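Local coordinates for protein shikimate dehydrogenase (NADP(+)) (Listeria monocytogenes, PDB 3TNL) that probably catalyses the reversible NADPH-linked reduction of 3-dehydroshikimate to shikimate, the fourth step of the chorismate pathway, at residues K80-V83 / Q84-A88; L286-M289 / L290-A294. All coordinates share one frame; numbering follows the deposited sequence. Where two conformers were deposited one is given.

Interaction 1: residues K80-V83 / Q84-A88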
ATOM      1  N   LYS B  80      -8.812   2.238 -14.056  1.00 18.76           N
ATOM      2  CA  LYS B  80      -9.830   3.140 -13.526  1.00 18.10           C
ATOM      3  C   LYS B  80     -10.097   2.843 -12.050  1.00 17.99           C
ATOM      4  O   LYS B  80     -10.075   3.760 -11.212  1.00 17.63           O
ATOM      5  CB  LYS B  80     -11.153   3.051 -14.341  1.00 19.11           C
ATOM      6  CG  LYS B  80     -12.242   4.038 -13.888  1.00 20.85           C
ATOM      7  CD  LYS B  80     -13.516   3.994 -14.742  1.00 24.10           C
ATOM      8  CE  LYS B  80     -14.453   5.165 -14.363  1.00 28.27           C
ATOM      9  NZ  LYS B  80     -15.766   5.180 -15.109  1.00 30.33           N
ATOM     10  N   ASP B  81     -10.345   1.566 -11.742  1.00 17.23           N
ATOM     11  CA  ASP B  81     -10.649   1.144 -10.376  1.00 17.57           C
ATOM     12  C   ASP B  81      -9.503   1.410  -9.418  1.00 16.35           C
ATOM     13  O   ASP B  81      -9.722   1.782  -8.275  1.00 17.34           O
ATOM     14  CB  ASP B  81     -11.036  -0.344 -10.338  1.00 16.58           C
ATOM     15  CG  ASP B  81     -12.417  -0.632 -10.876  1.00 22.66           C
ATOM     16  OD1 ASP B  81     -13.229   0.297 -11.058  1.00 22.63           O
ATOM     17  OD2 ASP B  81     -12.684  -1.851 -11.062  1.00 25.63           O
ATOM     18  N   VAL B  82      -8.265   1.218  -9.876  1.00 16.49           N
ATOM     19  CA  VAL B  82      -7.093   1.452  -9.030  1.00 15.28           C
ATOM     20  C   VAL B  82      -6.959   2.935  -8.721  1.00 15.10           C
ATOM     21  O   VAL B  82      -6.700   3.293  -7.583  1.00 16.48           O
ATOM     22  CB  VAL B  82      -5.845   0.855  -9.646  1.00 16.30           C
ATOM     23  CG1 VAL B  82      -4.610   1.324  -8.922  1.00 16.52           C
ATOM     24  CG2 VAL B  82      -5.927  -0.674  -9.591  1.00 17.33           C
ATOM     25  N   VAL B  83      -7.116   3.797  -9.717  1.00 15.51           N
ATOM     26  CA  VAL B  83      -7.005   5.233  -9.460  1.00 15.56           C
ATOM     27  C   VAL B  83      -8.106   5.677  -8.482  1.00 15.37           C
ATOM     28  O   VAL B  83      -7.850   6.421  -7.553  1.00 15.80           O
ATOM     29  CB  VAL B  83      -6.981   6.087 -10.740  1.00 16.46           C
ATOM     30  CG1 VAL B  83      -6.912   7.554 -10.381  1.00 18.45           C
ATOM     31  CG2 VAL B  83      -5.754   5.721 -11.584  1.00 17.07           C
ATOM     32  N   GLN B  84      -9.337   5.206  -8.700  0.60 15.81           N
ATOM     33  CA  GLN B  84     -10.425   5.566  -7.780  0.60 18.39           C
ATOM     34  C   GLN B  84     -10.104   5.084  -6.379  0.60 17.08           C
ATOM     35  O   GLN B  84     -10.267   5.813  -5.381  0.60 16.85           O
ATOM     36  CB  GLN B  84     -11.766   4.998  -8.248  0.60 18.71           C
ATOM     37  CG  GLN B  84     -12.269   5.594  -9.536  0.60 27.08           C
ATOM     38  CD  GLN B  84     -13.759   5.389  -9.765  0.60 36.40           C
ATOM     39  OE1 GLN B  84     -14.454   4.780  -8.945  0.60 42.46           O
ATOM     40  NE2 GLN B  84     -14.261   5.907 -10.890  0.60 38.87           N
ATOM     41  N   GLY B  85      -9.563   3.873  -6.300  1.00 17.39           N
ATOM     42  CA  GLY B  85      -9.210   3.300  -5.015  1.00 16.36           C
ATOM     43  C   GLY B  85      -8.104   4.098  -4.321  1.00 16.60           C
ATOM     44  O   GLY B  85      -8.177   4.379  -3.114  1.00 15.06           O
ATOM     45  N   PHE B  86      -7.116   4.538  -5.108  1.00 15.47           N
ATOM     46  CA  PHE B  86      -6.016   5.335  -4.549  1.00 15.53           C
ATOM     47  C   PHE B  86      -6.525   6.678  -4.046  1.00 15.39           C
ATOM     48  O   PHE B  86      -6.073   7.175  -3.041  1.00 16.35           O
ATOM     49  CB  PHE B  86      -4.913   5.603  -5.573  1.00 16.13           C
ATOM     50  CG  PHE B  86      -4.002   4.424  -5.857  1.00 14.48           C
ATOM     51  CD1 PHE B  86      -4.033   3.246  -5.103  1.00 17.93           C
ATOM     52  CD2 PHE B  86      -3.061   4.542  -6.856  1.00 14.47           C
ATOM     53  CE1 PHE B  86      -3.126   2.183  -5.381  1.00 15.95           C
ATOM     54  CE2 PHE B  86      -2.154   3.548  -7.117  1.00 16.59           C
ATOM     55  CZ  PHE B  86      -2.165   2.348  -6.372  1.00 17.09           C
ATOM     56  N   ARG B  87      -7.505   7.255  -4.715  1.00 15.24           N
ATOM     57  CA  ARG B  87      -8.116   8.497  -4.224  1.00 17.76           C
ATOM     58  C   ARG B  87      -8.743   8.230  -2.840  1.00 17.16           C
ATOM     59  O   ARG B  87      -8.547   8.974  -1.879  1.00 17.77           O
ATOM     60  CB  ARG B  87      -9.217   8.994  -5.155  1.00 18.54           C
ATOM     61  CG  ARG B  87      -8.764   9.582  -6.495  1.00 20.01           C
ATOM     62  CD  ARG B  87      -9.968  10.013  -7.299  1.00 20.63           C
ATOM     63  NE  ARG B  87      -9.639  10.566  -8.609  1.00 19.54           N
ATOM     64  CZ  ARG B  87      -9.378  11.851  -8.848  1.00 20.11           C
ATOM     65  NH1 ARG B  87      -9.118  12.250 -10.094  1.00 22.99           N
ATOM     66  NH2 ARG B  87      -9.403  12.742  -7.872  1.00 20.61           N
ATOM     67  N   ALA B  88      -9.507   7.148  -2.744  1.00 16.36           N
ATOM     68  CA  ALA B  88     -10.216   6.805  -1.505  1.00 17.46           C
ATOM     69  C   ALA B  88      -9.306   6.387  -0.380  1.00 17.91           C
ATOM     70  O   ALA B  88      -9.673   6.536   0.781  1.00 19.19           O
ATOM     71  CB  ALA B  88     -11.312   5.747  -1.782  1.00 15.87           C
TER
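Residues K80-V83 and Q84-A88 form consecutive turns of the helix 79-88, joined by four backbone i to i+4 hydrogen bonds: Q84 N to K80 O, G85 N to D81 O, F86 N to V82 O and R87 N to V83 O. The first is the straightest, with an N-H...O angle of 168°; the F86 N to V82 O bond is the shortest, at 2.8 Å.

On the buried side V82 and F86 lie alongside each other and point the same way. CG1 of V82, anti to its backbone N (chi1 169°), sits over one face of the F86 ring. This CH-pi contact is displaced toward the rim, with V82 CG1 3.8 Å from the centroid of the F86 ring and 17° off its normal. The F86 ring also meets that of W94 at a steep angle.

Nearer the surface, K80 and Q84 run side by side as extended chains, and CE of K80 makes a van der Waals contact with the Q84 amide, 3.6 Å from NE2. CG of Q84 also packs on K80 O at 3.3 Å. The extended R87 chain runs back past V83 CG1 to a salt bridge with D109 and a hydrogen bond to Y107 O, while CG of R87 lies 3.5 Å from V83 O.

The helix thus divides its chemistry by face. V82 and F86 pack on I43 of strand 38-44 and V83 on L131 of strand 130-134, both in the sheet of the substrate-binding domain, and R87 ties the helix to Y107 and D109 of the same chain. D81, V82, Q84 and A88 contribute to the dimer interface, where D81 OD2 accepts an amide-carboxylate hydrogen bond from Q84 NE2 of the second subunit.

Interaction 2: residues L286-M289 / L290-A294. With NAD (nicotinamide-adenine-dinucleotide), chain H.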
ATOM      1  N   LEU B 286      21.973   5.276 -16.688  1.00 17.12           N
ATOM      2  CA  LEU B 286      21.847   5.133 -15.204  1.00 17.05           C
ATOM      3  C   LEU B 286      21.427   6.448 -14.545  1.00 17.96           C
ATOM      4  O   LEU B 286      20.503   6.473 -13.734  1.00 18.72           O
ATOM      5  CB  LEU B 286      23.110   4.586 -14.561  1.00 18.22           C
ATOM      6  CG  LEU B 286      22.970   4.281 -13.059  1.00 24.07           C
ATOM      7  CD1 LEU B 286      21.959   3.180 -12.799  1.00 27.43           C
ATOM      8  CD2 LEU B 286      24.314   3.893 -12.502  1.00 25.33           C
ATOM      9  N   GLY B 287      22.045   7.538 -14.955  1.00 17.66           N
ATOM     10  CA  GLY B 287      21.695   8.870 -14.430  1.00 18.47           C
ATOM     11  C   GLY B 287      20.231   9.228 -14.711  1.00 18.74           C
ATOM     12  O   GLY B 287      19.529   9.771 -13.822  1.00 18.11           O
ATOM     13  N   MET B 288      19.741   8.912 -15.907  1.00 18.85           N
ATOM     14  CA  MET B 288      18.364   9.157 -16.260  1.00 18.46           C
ATOM     15  C   MET B 288      17.435   8.455 -15.267  1.00 19.10           C
ATOM     16  O   MET B 288      16.430   9.027 -14.798  1.00 19.53           O
ATOM     17  CB  MET B 288      18.070   8.648 -17.664  1.00 17.12           C
ATOM     18  CG  MET B 288      16.625   8.731 -18.064  1.00 18.32           C
ATOM     19  SD  MET B 288      16.351   8.246 -19.792  1.00 21.35           S
ATOM     20  CE  MET B 288      14.597   8.456 -19.994  1.00 24.73           C
ATOM     21  N   MET B 289      17.767   7.209 -14.952  1.00 16.70           N
ATOM     22  CA  MET B 289      16.971   6.412 -14.022  1.00 18.24           C
ATOM     23  C   MET B 289      16.959   7.046 -12.629  1.00 19.03           C
ATOM     24  O   MET B 289      15.887   7.188 -12.013  1.00 18.91           O
ATOM     25  CB  MET B 289      17.467   4.964 -14.000  1.00 18.43           C
ATOM     26  CG  MET B 289      16.708   4.024 -13.087  1.00 21.76           C
ATOM     27  SD  MET B 289      17.282   4.115 -11.369  1.00 26.86           S
ATOM     28  CE  MET B 289      16.204   2.900 -10.573  1.00 28.40           C
ATOM     29  N   LEU B 290      18.136   7.448 -12.157  1.00 17.29           N
ATOM     30  CA  LEU B 290      18.258   8.014 -10.826  1.00 17.50           C
ATOM     31  C   LEU B 290      17.557   9.356 -10.694  1.00 18.19           C
ATOM     32  O   LEU B 290      16.843   9.578  -9.718  1.00 17.60           O
ATOM     33  CB  LEU B 290      19.723   8.162 -10.473  1.00 19.43           C
ATOM     34  CG  LEU B 290      20.429   6.836 -10.221  1.00 20.67           C
ATOM     35  CD1 LEU B 290      21.906   7.099 -10.236  1.00 22.81           C
ATOM     36  CD2 LEU B 290      19.995   6.173  -8.914  1.00 22.95           C
ATOM     37  N   TRP B 291      17.746  10.231 -11.682  1.00 18.36           N
ATOM     38  CA  TRP B 291      17.210  11.585 -11.593  1.00 16.46           C
ATOM     39  C   TRP B 291      15.731  11.653 -11.841  1.00 17.44           C
ATOM     40  O   TRP B 291      15.070  12.561 -11.337  1.00 18.46           O
ATOM     41  CB  TRP B 291      18.009  12.579 -12.444  1.00 15.66           C
ATOM     42  CG  TRP B 291      19.381  12.805 -11.852  1.00 16.43           C
ATOM     43  CD1 TRP B 291      20.567  12.281 -12.280  1.00 19.00           C
ATOM     44  CD2 TRP B 291      19.679  13.584 -10.687  1.00 19.34           C
ATOM     45  NE1 TRP B 291      21.591  12.694 -11.454  1.00 19.48           N
ATOM     46  CE2 TRP B 291      21.070  13.495 -10.472  1.00 19.98           C
ATOM     47  CE3 TRP B 291      18.905  14.349  -9.809  1.00 20.37           C
ATOM     48  CZ2 TRP B 291      21.702  14.147  -9.423  1.00 22.15           C
ATOM     49  CZ3 TRP B 291      19.535  15.009  -8.770  1.00 22.87           C
ATOM     50  CH2 TRP B 291      20.929  14.892  -8.574  1.00 22.46           C
ATOM     51  N   GLN B 292      15.198  10.714 -12.595  1.00 16.61           N
ATOM     52  CA  GLN B 292      13.734  10.707 -12.748  1.00 16.34           C
ATOM     53  C   GLN B 292      13.105  10.307 -11.383  1.00 17.28           C
ATOM     54  O   GLN B 292      12.055  10.810 -10.978  1.00 17.51           O
ATOM     55  CB  GLN B 292      13.239   9.836 -13.902  1.00 21.89           C
ATOM     56  CG  GLN B 292      13.210   8.376 -13.713  1.00 23.95           C
ATOM     57  CD  GLN B 292      12.670   7.664 -14.970  1.00 28.28           C
ATOM     58  OE1 GLN B 292      13.394   7.465 -15.936  1.00 33.57           O
ATOM     59  NE2 GLN B 292      11.398   7.307 -14.949  1.00 24.62           N
ATOM     60  N   GLY B 293      13.756   9.381 -10.695  1.00 17.30           N
ATOM     61  CA  GLY B 293      13.351   8.977  -9.350  1.00 17.37           C
ATOM     62  C   GLY B 293      13.474  10.140  -8.352  1.00 16.41           C
ATOM     63  O   GLY B 293      12.574  10.390  -7.531  1.00 17.13           O
ATOM     64  N   ALA B 294      14.559  10.907  -8.449  1.00 16.46           N
ATOM     65  CA  ALA B 294      14.770  12.072  -7.566  1.00 16.84           C
ATOM     66  C   ALA B 294      13.675  13.116  -7.766  1.00 17.54           C
ATOM     67  O   ALA B 294      13.179  13.737  -6.793  1.00 17.69           O
ATOM     68  CB  ALA B 294      16.151  12.695  -7.796  1.00 17.70           C
TER
HETATM   69  PA  NAD H 292       9.017   1.698 -26.726  1.00 22.52           P
HETATM   70  O1A NAD H 292       8.539   0.259 -26.908  1.00 24.66           O
HETATM   71  O2A NAD H 292       8.009   2.740 -26.280  1.00 22.59           O
HETATM   72  O5B NAD H 292       9.783   2.161 -28.076  1.00 21.80           O
HETATM   73  C5B NAD H 292      10.702   1.339 -28.795  1.00 17.88           C
HETATM   74  C4B NAD H 292      11.513   2.206 -29.766  1.00 17.10           C
HETATM   75  O4B NAD H 292      12.589   1.422 -30.307  1.00 17.55           O
HETATM   76  C3B NAD H 292      10.716   2.606 -30.993  1.00 15.74           C
HETATM   77  O3B NAD H 292      11.228   3.879 -31.460  1.00 17.42           O
HETATM   78  C2B NAD H 292      11.028   1.547 -32.023  1.00 15.14           C
HETATM   79  O2B NAD H 292      10.918   2.010 -33.362  1.00 17.21           O
HETATM   80  C1B NAD H 292      12.478   1.247 -31.703  1.00 15.64           C
HETATM   81  N9A NAD H 292      12.986  -0.078 -32.075  1.00 16.50           N
HETATM   82  C8A NAD H 292      12.718  -1.231 -31.418  1.00 20.22           C
HETATM   83  N7A NAD H 292      13.408  -2.241 -31.989  1.00 19.27           N
HETATM   84  C5A NAD H 292      14.147  -1.756 -33.018  1.00 15.99           C
HETATM   85  C6A NAD H 292      15.029  -2.251 -33.957  1.00 15.09           C
HETATM   86  N6A NAD H 292      15.353  -3.548 -33.963  1.00 18.64           N
HETATM   87  N1A NAD H 292      15.619  -1.416 -34.840  1.00 16.37           N
HETATM   88  C2A NAD H 292      15.315  -0.095 -34.852  1.00 16.11           C
HETATM   89  N3A NAD H 292      14.458   0.468 -33.971  1.00 15.96           N
HETATM   90  C4A NAD H 292      13.861  -0.316 -33.045  1.00 15.85           C
HETATM   91  O3  NAD H 292      10.240   1.609 -25.700  1.00 22.21           O
HETATM   92  PN  NAD H 292      10.680   2.695 -24.600  1.00 23.05           P
HETATM   93  O1N NAD H 292       9.872   2.567 -23.332  1.00 27.63           O
HETATM   94  O2N NAD H 292      10.842   4.062 -25.269  1.00 22.44           O
HETATM   95  O5D NAD H 292      12.138   2.176 -24.149  1.00 25.20           O
HETATM   96  C5D NAD H 292      13.190   2.174 -25.106  1.00 25.94           C
HETATM   97  C4D NAD H 292      14.448   1.919 -24.299  1.00 25.71           C
HETATM   98  O4D NAD H 292      14.571   2.928 -23.281  1.00 30.32           O
HETATM   99  C3D NAD H 292      14.382   0.586 -23.571  1.00 30.50           C
HETATM  100  O3D NAD H 292      15.618  -0.104 -23.781  1.00 34.67           O
HETATM  101  C2D NAD H 292      14.202   0.957 -22.108  1.00 31.18           C
HETATM  102  O2D NAD H 292      14.725  -0.042 -21.204  1.00 32.23           O
HETATM  103  C1D NAD H 292      14.930   2.293 -22.041  1.00 30.00           C
HETATM  104  N1N NAD H 292      14.529   3.202 -20.965  1.00 31.14           N
HETATM  105  C2N NAD H 292      15.452   3.636 -20.085  1.00 30.79           C
HETATM  106  C3N NAD H 292      15.104   4.516 -19.066  1.00 28.23           C
HETATM  107  C7N NAD H 292      16.106   5.016 -18.077  1.00 31.70           C
HETATM  108  O7N NAD H 292      15.644   5.452 -17.024  1.00 33.03           O
HETATM  109  N7N NAD H 292      17.423   5.003 -18.378  1.00 23.40           N
HETATM  110  C4N NAD H 292      13.772   4.946 -18.959  1.00 30.95           C
HETATM  111  C5N NAD H 292      12.838   4.488 -19.883  1.00 30.35           C
HETATM  112  C6N NAD H 292      13.239   3.604 -20.885  1.00 31.03           C
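M288 and M289 pack against the nicotinamide end of NAD from the first turn of helix 286-301. The side chain of M288 is fully extended, starting with CG anti to the backbone N (chi1 174°), which carries SD to 3.7 Å from C7N of the NAD carboxamide and CE to 3.8 Å from C4N of its pyridine ring. M289 meets O7N of NAD through CA (3.4 Å) and CB, while its chain bends at chi2 (-83°) and folds SD back to 3.5 Å from L290 N. Q292 completes this part of the nicotinamide pocket near N122 and D137, which with Y264, beside M289, probably belong to the adjoining shikimate site.

The helical bonds L290 N to L286 O, W291 N to G287 O and Q292 N to M288 O continue the turn, followed by a weak one from G293 N to M289 O; at its start L286 N bonds to N284 OD1. G287 O also lies at the edge of the W291 indole, 3.1 Å from CD1.

Further out, M288 meets V262 and Y141. W291 makes a cation-pi contact with R143 and packs on V307, and L290 rests on I310 and K311, leaving helix 286-301 flanked by helices 137-147 and 307-313.

Each interaction joins successive turns of its own helix, 79-88 in one and 286-301 in the other, and both are partly buried, with four of eight touching residues buried in each. Interaction 1 belongs to the substrate-binding domain, about 25 Å from the chain centre, between its sheet and the second subunit. Interaction 2 lies about 8 Å from the chain centre, touches no other protein chain and forms part of the cofactor pocket. In 80-88 a CH-pi contact is joined by polar pairings of R87 within the chain and of D81 across subunits; 286-294 offers methionine packing to nicotinamide and the W291 indole to R143. Their nearest atoms are about 16 Å apart.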